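Local structure of RNA-directed RNA polymerase (Infectious pancreatic necrosis virus, 3ZED) at residues K591-E594 / L598-K601; Y613-L618 / D654-M659; Y106-K111 / S165-R170. The protein probably catalyses RNA-templated RNA synthesis from ribonucleoside triphosphates, serving as the viral polymerase both free and covalently linked to the genomic RNA. One frame throughout, in Å; residues are numbered along the deposited sequence.

How the contacts relate
Contacts 1 and 2 are neighbours in the thumb domain, with centres about 13 Å apart. Met659, three residues after Trp656 in the same turn, places its CG 3.6 Å from Leu598 CD2 and 3.7 Å from Leu593 CD2, so the turn that carries Trp656 in contact 2 borders contact 1. Contact 3 belongs to the palm domain, its centre about 23 Å from that of contact 1 and about 30 Å from that of contact 2. It lies near the predicted GTP-binding residues, with the side chain of Pro108 about 8 Å from that of Ile252; contacts 1 and 2 lie away from that site and from the bound potassium ions.

Contact 1 of 3, residues K591-E594 / L598-K601; sequences KGLE and LARK
Leu593 meets Leu598 and Ala599 through aliphatic carbon alone: none of the three side chains has a ring, amide or other flat group, so no face or edge is involved and the geometry is that of branched methyls. Leu593 splits its two branches between the partners. CD2 comes up to CD2 of Leu598 at 3.9 Å, and the two leucine side chains cross at about a right angle, methyl against methyl. CD1 instead reaches the helix backbone, 4.1 Å from CA of Ala599, with the CB of that alanine slightly farther away. The first torsions explain the meeting: Leu593 holds CG beside its backbone N and anti to the carbonyl carbon (chi1 -81°), whereas Leu598 swings CG anti to its N (chi1 -171°).

The arrangement folds the loop that follows helix 580-588 back against the short helix 596-600, within the thumb domain. Asn595, just before that helix, takes a hydrogen bond from Leu598 N through its OD1. Glu605 and Tyr608 of helix 604-621 touch Leu593 as well, while Phe652 lies against Leu598, and Met659 against both leucines.

With dispersion contacts of methyl groups as its sole chemistry and a surface position, this junction has no directional bond between its segments to fix its angle; its position probably depends on packing against Met659, Phe652 and Tyr608.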
loop_
_atom_site.group_PDB
_atom_site.type_symbol
_atom_site.label_atom_id
_atom_site.label_comp_id
_atom_site.label_asym_id
_atom_site.label_seq_id
_atom_site.Cartn_x
_atom_site.Cartn_y
_atom_site.Cartn_z
ATOM N N LYS B 591 3.073 1.602 19.995
ATOM C CA LYS B 591 3.893 0.562 19.364
ATOM C C LYS B 591 5.279 0.752 19.951
ATOM O O LYS B 591 5.711 1.908 20.122
ATOM C CB LYS B 591 3.930 0.678 17.824
ATOM C CG LYS B 591 2.613 0.464 17.117
ATOM C CD LYS B 591 2.792 0.480 15.614
ATOM C CE LYS B 591 1.459 0.372 14.901
ATOM N NZ LYS B 591 1.611 0.078 13.449
ATOM N N GLY B 592 5.952 -0.339 20.288
ATOM C CA GLY B 592 7.314 -0.266 20.797
ATOM C C GLY B 592 8.313 -0.266 19.655
ATOM O O GLY B 592 7.932 -0.094 18.490
ATOM N N LEU B 593 9.599 -0.479 19.975
ATOM C CA LEU B 593 10.637 -0.630 18.948
ATOM C C LEU B 593 10.473 -2.004 18.307
ATOM O O LEU B 593 10.735 -3.010 18.973
ATOM C CB LEU B 593 12.056 -0.490 19.553
ATOM C CG LEU B 593 12.611 0.897 19.793
ATOM C CD1 LEU B 593 13.948 0.804 20.471
ATOM C CD2 LEU B 593 12.765 1.664 18.489
ATOM N N GLU B 594 9.979 -2.062 17.060
ATOM C CA GLU B 594 9.782 -3.342 16.366
ATOM C C GLU B 594 10.895 -3.532 15.312
ATOM O O GLU B 594 10.647 -3.683 14.109
ATOM C CB GLU B 594 8.373 -3.443 15.773
ATOM C CG GLU B 594 7.304 -3.654 16.841
ATOM C CD GLU B 594 5.860 -3.474 16.409
ATOM O OE1 GLU B 594 5.571 -3.611 15.197
ATOM O OE2 GLU B 594 5.011 -3.218 17.294
ATOM N N LEU B 598 18.064 -2.177 16.170
ATOM C CA LEU B 598 18.033 -0.876 16.844
ATOM C C LEU B 598 17.787 -1.050 18.346
ATOM O O LEU B 598 18.427 -0.359 19.145
ATOM C CB LEU B 598 16.968 0.044 16.211
ATOM C CG LEU B 598 16.940 1.523 16.642
ATOM C CD1 LEU B 598 18.206 2.266 16.230
ATOM C CD2 LEU B 598 15.762 2.209 16.049
ATOM N N ALA B 599 16.894 -1.994 18.722
ATOM C CA ALA B 599 16.566 -2.294 20.122
ATOM C C ALA B 599 17.808 -2.771 20.901
ATOM O O ALA B 599 17.938 -2.446 22.082
ATOM C CB ALA B 599 15.464 -3.341 20.188
ATOM N N ARG B 600 18.726 -3.496 20.218
ATOM C CA ARG B 600 19.979 -4.029 20.768
ATOM C C ARG B 600 20.974 -2.919 21.149
ATOM O O ARG B 600 21.713 -3.086 22.123
ATOM C CB ARG B 600 20.643 -4.993 19.767
ATOM N N LYS B 601 20.999 -1.802 20.378
ATOM C CA LYS B 601 21.898 -0.652 20.579
ATOM C C LYS B 601 21.685 0.022 21.956
ATOM O O LYS B 601 20.542 0.153 22.395
ATOM C CB LYS B 601 21.727 0.381 19.449
ATOM C CG LYS B 601 22.327 -0.068 18.124
ATOM C CD LYS B 601 21.914 0.828 16.971
ATOM C CE LYS B 601 22.386 0.278 15.647
ATOM N NZ LYS B 601 21.712 0.943 14.499
#

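Contact 2 of 3, residues Y613-L618 / D654-M659; sequences YEAIRL and DDWNNM
Trp656 sets its six-membered ring against two side chains one helical turn apart, Ala615 and Leu618. The methyl CB of Ala615 lies 4.2 Å from CZ3 of the indole, and CD1 of Leu618 lies 4.4 Å from CZ2; both approach obliquely from the same side of the indole, at two rim carbons. The contacts are loose and entirely apolar, yet all three residues are buried.

The next shell fixes the indole. CG lies between the backbone N and the carbonyl carbon (chi1 69°), which carries the ring on toward helix 604-621, and at its other end the indole NE1 donates a hydrogen bond to the carbonyl oxygen of Ile669, which satisfies the single polar atom of the side chain. On the side of the plane opposite Ala615 and Leu618, offset toward the rim, sits ND2 of Asn657, 3.6 Å above the ring; that nitrogen is itself bonded to the carbonyl oxygens of Gly663 and Leu666. The backbone turns tightly here, with Met659 N bonded to Trp656 O at 3.0 Å in a short 3-10 segment.

On the helix, Arg617 NH1 and Glu614 OE1 form a salt bridge of 2.7 Å. Its hydrogen bond is bent (130°) and uses the syn lone pair of the carboxylate, with the oxygen 23° out of the guanidinium plane. Both groups are engaged further: Glu614 with Arg639, Ser635 and the backbone N of Leu675, Arg617 with Glu628.

Helix 604-621 packs on both helix 625-645 and the loop after helix 650-654. Glu614 reaches both, while Ala615, Leu618 and Val611 meet the indole, which Leu666 and Leu671 of that loop also touch.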
loop_
_atom_site.group_PDB
_atom_site.type_symbol
_atom_site.label_atom_id
_atom_site.label_comp_id
_atom_site.label_asym_id
_atom_site.label_seq_id
_atom_site.Cartn_x
_atom_site.Cartn_y
_atom_site.Cartn_z
ATOM N N TYR B 613 6.423 9.966 23.594
ATOM C CA TYR B 613 5.700 11.101 24.165
ATOM C C TYR B 613 5.831 12.369 23.312
ATOM O O TYR B 613 4.871 13.113 23.239
ATOM C CB TYR B 613 6.136 11.349 25.610
ATOM C CG TYR B 613 5.729 10.198 26.501
ATOM C CD1 TYR B 613 4.384 9.864 26.673
ATOM C CD2 TYR B 613 6.686 9.372 27.087
ATOM C CE1 TYR B 613 4.001 8.760 27.429
ATOM C CE2 TYR B 613 6.314 8.255 27.838
ATOM C CZ TYR B 613 4.970 7.953 28.005
ATOM O OH TYR B 613 4.580 6.905 28.798
ATOM N N GLU B 614 6.957 12.586 22.615
ATOM C CA GLU B 614 7.109 13.742 21.739
ATOM C C GLU B 614 6.271 13.589 20.463
ATOM O O GLU B 614 5.633 14.555 20.048
ATOM C CB GLU B 614 8.591 13.982 21.373
ATOM C CG GLU B 614 9.480 14.450 22.517
ATOM C CD GLU B 614 9.172 15.819 23.094
ATOM O OE1 GLU B 614 8.206 15.940 23.878
ATOM O OE2 GLU B 614 9.922 16.768 22.792
ATOM N N ALA B 615 6.256 12.378 19.851
ATOM C CA ALA B 615 5.512 12.107 18.619
ATOM C C ALA B 615 4.010 12.206 18.839
ATOM O O ALA B 615 3.341 12.827 18.018
ATOM C CB ALA B 615 5.878 10.752 18.044
ATOM N N ILE B 616 3.484 11.684 19.966
ATOM C CA ILE B 616 2.052 11.782 20.272
ATOM C C ILE B 616 1.644 13.299 20.411
ATOM O O ILE B 616 0.566 13.695 19.949
ATOM C CB ILE B 616 1.590 10.892 21.465
ATOM C CG1 ILE B 616 0.080 10.606 21.399
ATOM C CG2 ILE B 616 1.975 11.440 22.836
ATOM C CD1 ILE B 616 -0.361 9.520 20.363
ATOM N N ARG B 617 2.547 14.133 20.951
ATOM C CA ARG B 617 2.321 15.576 21.065
ATOM C C ARG B 617 2.331 16.224 19.672
ATOM O O ARG B 617 1.389 16.938 19.342
ATOM C CB ARG B 617 3.378 16.224 21.965
ATOM C CG ARG B 617 3.299 15.807 23.428
ATOM C CD ARG B 617 4.528 16.267 24.204
ATOM N NE ARG B 617 4.499 17.712 24.408
ATOM C CZ ARG B 617 5.544 18.451 24.763
ATOM N NH1 ARG B 617 6.736 17.893 24.932
ATOM N NH2 ARG B 617 5.410 19.752 24.941
ATOM N N LEU B 618 3.354 15.921 18.848
ATOM C CA LEU B 618 3.553 16.457 17.498
ATOM C C LEU B 618 2.387 16.238 16.550
ATOM O O LEU B 618 2.027 17.149 15.796
ATOM C CB LEU B 618 4.776 15.807 16.843
ATOM C CG LEU B 618 6.135 16.363 17.106
ATOM C CD1 LEU B 618 7.177 15.389 16.627
ATOM C CD2 LEU B 618 6.326 17.651 16.383
ATOM N N ASP B 654 17.710 12.606 16.852
ATOM C CA ASP B 654 17.792 13.282 15.554
ATOM C C ASP B 654 17.177 12.376 14.493
ATOM O O ASP B 654 16.387 12.837 13.658
ATOM C CB ASP B 654 19.250 13.652 15.169
ATOM C CG ASP B 654 19.950 14.726 15.997
ATOM O OD1 ASP B 654 19.296 15.727 16.352
ATOM O OD2 ASP B 654 21.182 14.605 16.205
ATOM N N ASP B 655 17.509 11.073 14.542
ATOM C CA ASP B 655 16.952 10.095 13.594
ATOM C C ASP B 655 15.797 9.305 14.259
ATOM O O ASP B 655 15.776 8.081 14.203
ATOM C CB ASP B 655 18.060 9.162 13.065
ATOM C CG ASP B 655 19.287 9.883 12.526
ATOM O OD1 ASP B 655 19.117 10.864 11.761
ATOM O OD2 ASP B 655 20.416 9.471 12.872
ATOM N N TRP B 656 14.841 10.030 14.885
ATOM C CA TRP B 656 13.685 9.483 15.624
ATOM C C TRP B 656 12.635 8.779 14.751
ATOM O O TRP B 656 11.848 7.988 15.267
ATOM C CB TRP B 656 12.983 10.606 16.407
ATOM C CG TRP B 656 12.267 11.606 15.541
ATOM C CD1 TRP B 656 12.793 12.739 14.991
ATOM C CD2 TRP B 656 10.885 11.573 15.152
ATOM N NE1 TRP B 656 11.825 13.422 14.298
ATOM C CE2 TRP B 656 10.650 12.713 14.350
ATOM C CE3 TRP B 656 9.821 10.674 15.384
ATOM C CZ2 TRP B 656 9.410 12.966 13.760
ATOM C CZ3 TRP B 656 8.584 10.940 14.815
ATOM C CH2 TRP B 656 8.388 12.064 14.009
ATOM N N ASN B 657 12.601 9.097 13.453
ATOM C CA ASN B 657 11.614 8.632 12.479
ATOM C C ASN B 657 11.474 7.111 12.428
ATOM O O ASN B 657 10.349 6.615 12.434
ATOM C CB ASN B 657 11.930 9.202 11.092
ATOM C CG ASN B 657 11.980 10.715 11.116
ATOM O OD1 ASN B 657 12.979 11.323 11.514
ATOM N ND2 ASN B 657 10.857 11.349 10.853
ATOM N N ASN B 658 12.594 6.385 12.413
ATOM C CA ASN B 658 12.637 4.915 12.368
ATOM C C ASN B 658 12.100 4.259 13.668
ATOM O O ASN B 658 11.685 3.103 13.621
ATOM C CB ASN B 658 14.050 4.406 12.058
ATOM C CG ASN B 658 15.158 5.281 12.586
ATOM O OD1 ASN B 658 15.705 6.134 11.871
ATOM N ND2 ASN B 658 15.463 5.131 13.864
ATOM N N MET B 659 12.098 4.993 14.793
ATOM C CA MET B 659 11.602 4.550 16.101
ATOM C C MET B 659 10.095 4.822 16.320
ATOM O O MET B 659 9.534 4.393 17.340
ATOM C CB MET B 659 12.356 5.283 17.214
ATOM C CG MET B 659 13.806 4.961 17.300
ATOM S SD MET B 659 14.447 5.546 18.873
ATOM C CE MET B 659 15.793 4.433 19.063
#

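Contact 3 of 3, residues Y106-K111 / S165-R170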
loop_
_atom_site.group_PDB
_atom_site.type_symbol
_atom_site.label_atom_id
_atom_site.label_comp_id
_atom_site.label_asym_id
_atom_site.label_seq_id
_atom_site.Cartn_x
_atom_site.Cartn_y
_atom_site.Cartn_z
ATOM N N TYR B 106 4.460 -22.657 7.839
ATOM C CA TYR B 106 4.624 -21.328 8.391
ATOM C C TYR B 106 3.746 -21.191 9.619
ATOM O O TYR B 106 2.526 -21.201 9.515
ATOM C CB TYR B 106 4.335 -20.243 7.334
ATOM C CG TYR B 106 4.282 -18.837 7.901
ATOM C CD1 TYR B 106 5.402 -18.262 8.492
ATOM C CD2 TYR B 106 3.097 -18.103 7.893
ATOM C CE1 TYR B 106 5.349 -16.989 9.058
ATOM C CE2 TYR B 106 3.037 -16.819 8.432
ATOM C CZ TYR B 106 4.167 -16.265 9.014
ATOM O OH TYR B 106 4.130 -15.003 9.567
ATOM N N TYR B 107 4.384 -21.090 10.790
ATOM C CA TYR B 107 3.699 -20.981 12.070
ATOM C C TYR B 107 4.020 -19.630 12.707
ATOM O O TYR B 107 5.023 -19.505 13.409
ATOM C CB TYR B 107 4.080 -22.164 12.984
ATOM C CG TYR B 107 3.484 -23.483 12.542
ATOM C CD1 TYR B 107 4.139 -24.294 11.617
ATOM C CD2 TYR B 107 2.282 -23.941 13.069
ATOM C CE1 TYR B 107 3.597 -25.517 11.212
ATOM C CE2 TYR B 107 1.755 -25.182 12.708
ATOM C CZ TYR B 107 2.396 -25.951 11.750
ATOM O OH TYR B 107 1.843 -27.154 11.365
ATOM N N PRO B 108 3.215 -18.588 12.407
ATOM C CA PRO B 108 3.505 -17.255 12.965
ATOM C C PRO B 108 3.194 -17.144 14.446
ATOM O O PRO B 108 2.347 -17.873 14.959
ATOM C CB PRO B 108 2.582 -16.332 12.169
ATOM C CG PRO B 108 1.431 -17.185 11.784
ATOM C CD PRO B 108 2.004 -18.563 11.555
ATOM N N PHE B 109 3.864 -16.209 15.122
ATOM C CA PHE B 109 3.619 -15.932 16.530
ATOM C C PHE B 109 2.462 -14.970 16.644
ATOM O O PHE B 109 2.283 -14.090 15.810
ATOM C CB PHE B 109 4.874 -15.366 17.233
ATOM C CG PHE B 109 5.976 -16.389 17.425
ATOM C CD1 PHE B 109 5.976 -17.242 18.526
ATOM C CD2 PHE B 109 7.010 -16.502 16.501
ATOM C CE1 PHE B 109 6.982 -18.201 18.688
ATOM C CE2 PHE B 109 8.019 -17.464 16.665
ATOM C CZ PHE B 109 7.996 -18.307 17.756
ATOM N N HIS B 110 1.663 -15.165 17.665
ATOM C CA HIS B 110 0.514 -14.340 17.972
ATOM C C HIS B 110 0.743 -13.826 19.371
ATOM O O HIS B 110 0.807 -14.623 20.310
ATOM C CB HIS B 110 -0.773 -15.169 17.824
ATOM C CG HIS B 110 -1.008 -15.647 16.424
ATOM N ND1 HIS B 110 -0.660 -16.921 16.025
ATOM C CD2 HIS B 110 -1.526 -14.988 15.362
ATOM C CE1 HIS B 110 -0.998 -17.008 14.748
ATOM N NE2 HIS B 110 -1.535 -15.878 14.309
ATOM N N LYS B 111 1.010 -12.515 19.509
ATOM C CA LYS B 111 1.285 -11.951 20.829
ATOM C C LYS B 111 0.449 -10.682 21.087
ATOM O O LYS B 111 0.294 -9.872 20.180
ATOM C CB LYS B 111 2.792 -11.653 21.037
ATOM C CG LYS B 111 3.744 -12.847 20.942
ATOM C CD LYS B 111 3.609 -13.869 22.088
ATOM C CE LYS B 111 4.344 -15.142 21.734
ATOM N NZ LYS B 111 4.076 -16.219 22.708
ATOM N N SER B 165 -7.497 -18.043 15.098
ATOM C CA SER B 165 -8.948 -17.919 14.920
ATOM C C SER B 165 -9.285 -16.574 14.243
ATOM O O SER B 165 -10.084 -16.538 13.299
ATOM C CB SER B 165 -9.673 -18.044 16.257
ATOM O OG SER B 165 -9.749 -19.390 16.695
ATOM N N GLY B 166 -8.665 -15.492 14.743
ATOM C CA GLY B 166 -8.809 -14.151 14.183
ATOM C C GLY B 166 -8.463 -14.135 12.701
ATOM O O GLY B 166 -9.285 -13.687 11.890
ATOM N N GLN B 167 -7.275 -14.728 12.327
ATOM C CA GLN B 167 -6.779 -14.838 10.947
ATOM C C GLN B 167 -7.716 -15.665 10.067
ATOM O O GLN B 167 -8.001 -15.269 8.940
ATOM C CB GLN B 167 -5.364 -15.465 10.908
ATOM C CG GLN B 167 -4.255 -14.569 11.443
ATOM C CD GLN B 167 -2.908 -15.121 11.074
ATOM O OE1 GLN B 167 -2.342 -15.948 11.782
ATOM N NE2 GLN B 167 -2.379 -14.707 9.934
ATOM N N LEU B 168 -8.190 -16.815 10.585
ATOM C CA LEU B 168 -9.071 -17.740 9.864
ATOM C C LEU B 168 -10.455 -17.114 9.610
ATOM O O LEU B 168 -10.964 -17.214 8.489
ATOM C CB LEU B 168 -9.184 -19.073 10.620
ATOM C CG LEU B 168 -7.890 -19.917 10.650
ATOM C CD1 LEU B 168 -7.965 -21.015 11.694
ATOM C CD2 LEU B 168 -7.572 -20.505 9.291
ATOM N N ASN B 169 -11.029 -16.437 10.621
ATOM C CA ASN B 169 -12.306 -15.734 10.501
ATOM C C ASN B 169 -12.194 -14.567 9.518
ATOM O O ASN B 169 -13.144 -14.295 8.784
ATOM C CB ASN B 169 -12.789 -15.230 11.857
ATOM C CG ASN B 169 -13.466 -16.306 12.646
ATOM O OD1 ASN B 169 -14.566 -16.745 12.317
ATOM N ND2 ASN B 169 -12.806 -16.771 13.689
ATOM N N ARG B 170 -11.020 -13.903 9.485
ATOM C CA ARG B 170 -10.725 -12.823 8.541
ATOM C C ARG B 170 -10.779 -13.351 7.104
ATOM O O ARG B 170 -11.357 -12.690 6.234
ATOM C CB ARG B 170 -9.356 -12.195 8.834
ATOM C CG ARG B 170 -8.943 -11.097 7.873
ATOM C CD ARG B 170 -9.808 -9.862 7.998
ATOM N NE ARG B 170 -9.315 -8.777 7.149
ATOM C CZ ARG B 170 -9.863 -7.570 7.091
ATOM N NH1 ARG B 170 -10.934 -7.284 7.821
ATOM N NH2 ARG B 170 -9.359 -6.644 6.288
#
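His110 and Gln167 are joined by a single side-chain hydrogen bond, from NE2 of the imidazole to OE1 of the amide, 2.7 Å long and with an N-H...O angle of 161°. The acceptor lies practically in the ring plane, at the edge of the imidazole. On the glutamine side the fit is less regular: the donor sits 40° out of the carbonyl plane and off the lone pairs. Ring and amide planes are turned 59° apart.

Both residues place CG beside the backbone N and anti to the carbonyl carbon, and Gln167 then runs extended beyond CG, carrying its amide away from helix 164-179 to the loop. The amide's rotation is set from both ends. While OE1 accepts from the histidine, NE2 donates to OD1 of Asn320 and to the carbonyl oxygen of Leu302, so this buried group has partners for its oxygen and its nitrogen. Pro108 adds a lighter contact, its CG 4.0 Å from Gln167 OE1.

In the palm domain of this polymerase, loop 106-111 lies beside the mixed sheet that includes strands 299-310 and 456-459. Pro304 touches Pro108, His110 and Gln167 alike, and Leu459 packs on Pro108 and Gln167; the His110-Gln167 bond joins the loop to helix 164-179 where both border that sheet. Tyr164 meets the imidazole with its ring steeply inclined to it.

Within the loop, CD of Pro108 rests 3.7 Å above one face of the Tyr106 ring, toward its rim. On helix 164-179 the side chain of Asn169 folds back one turn, so that ND2 reaches Ser165 O at 2.8 Å, above the plane of that carbonyl; the same oxygen also takes the helical bond from Asn169 N.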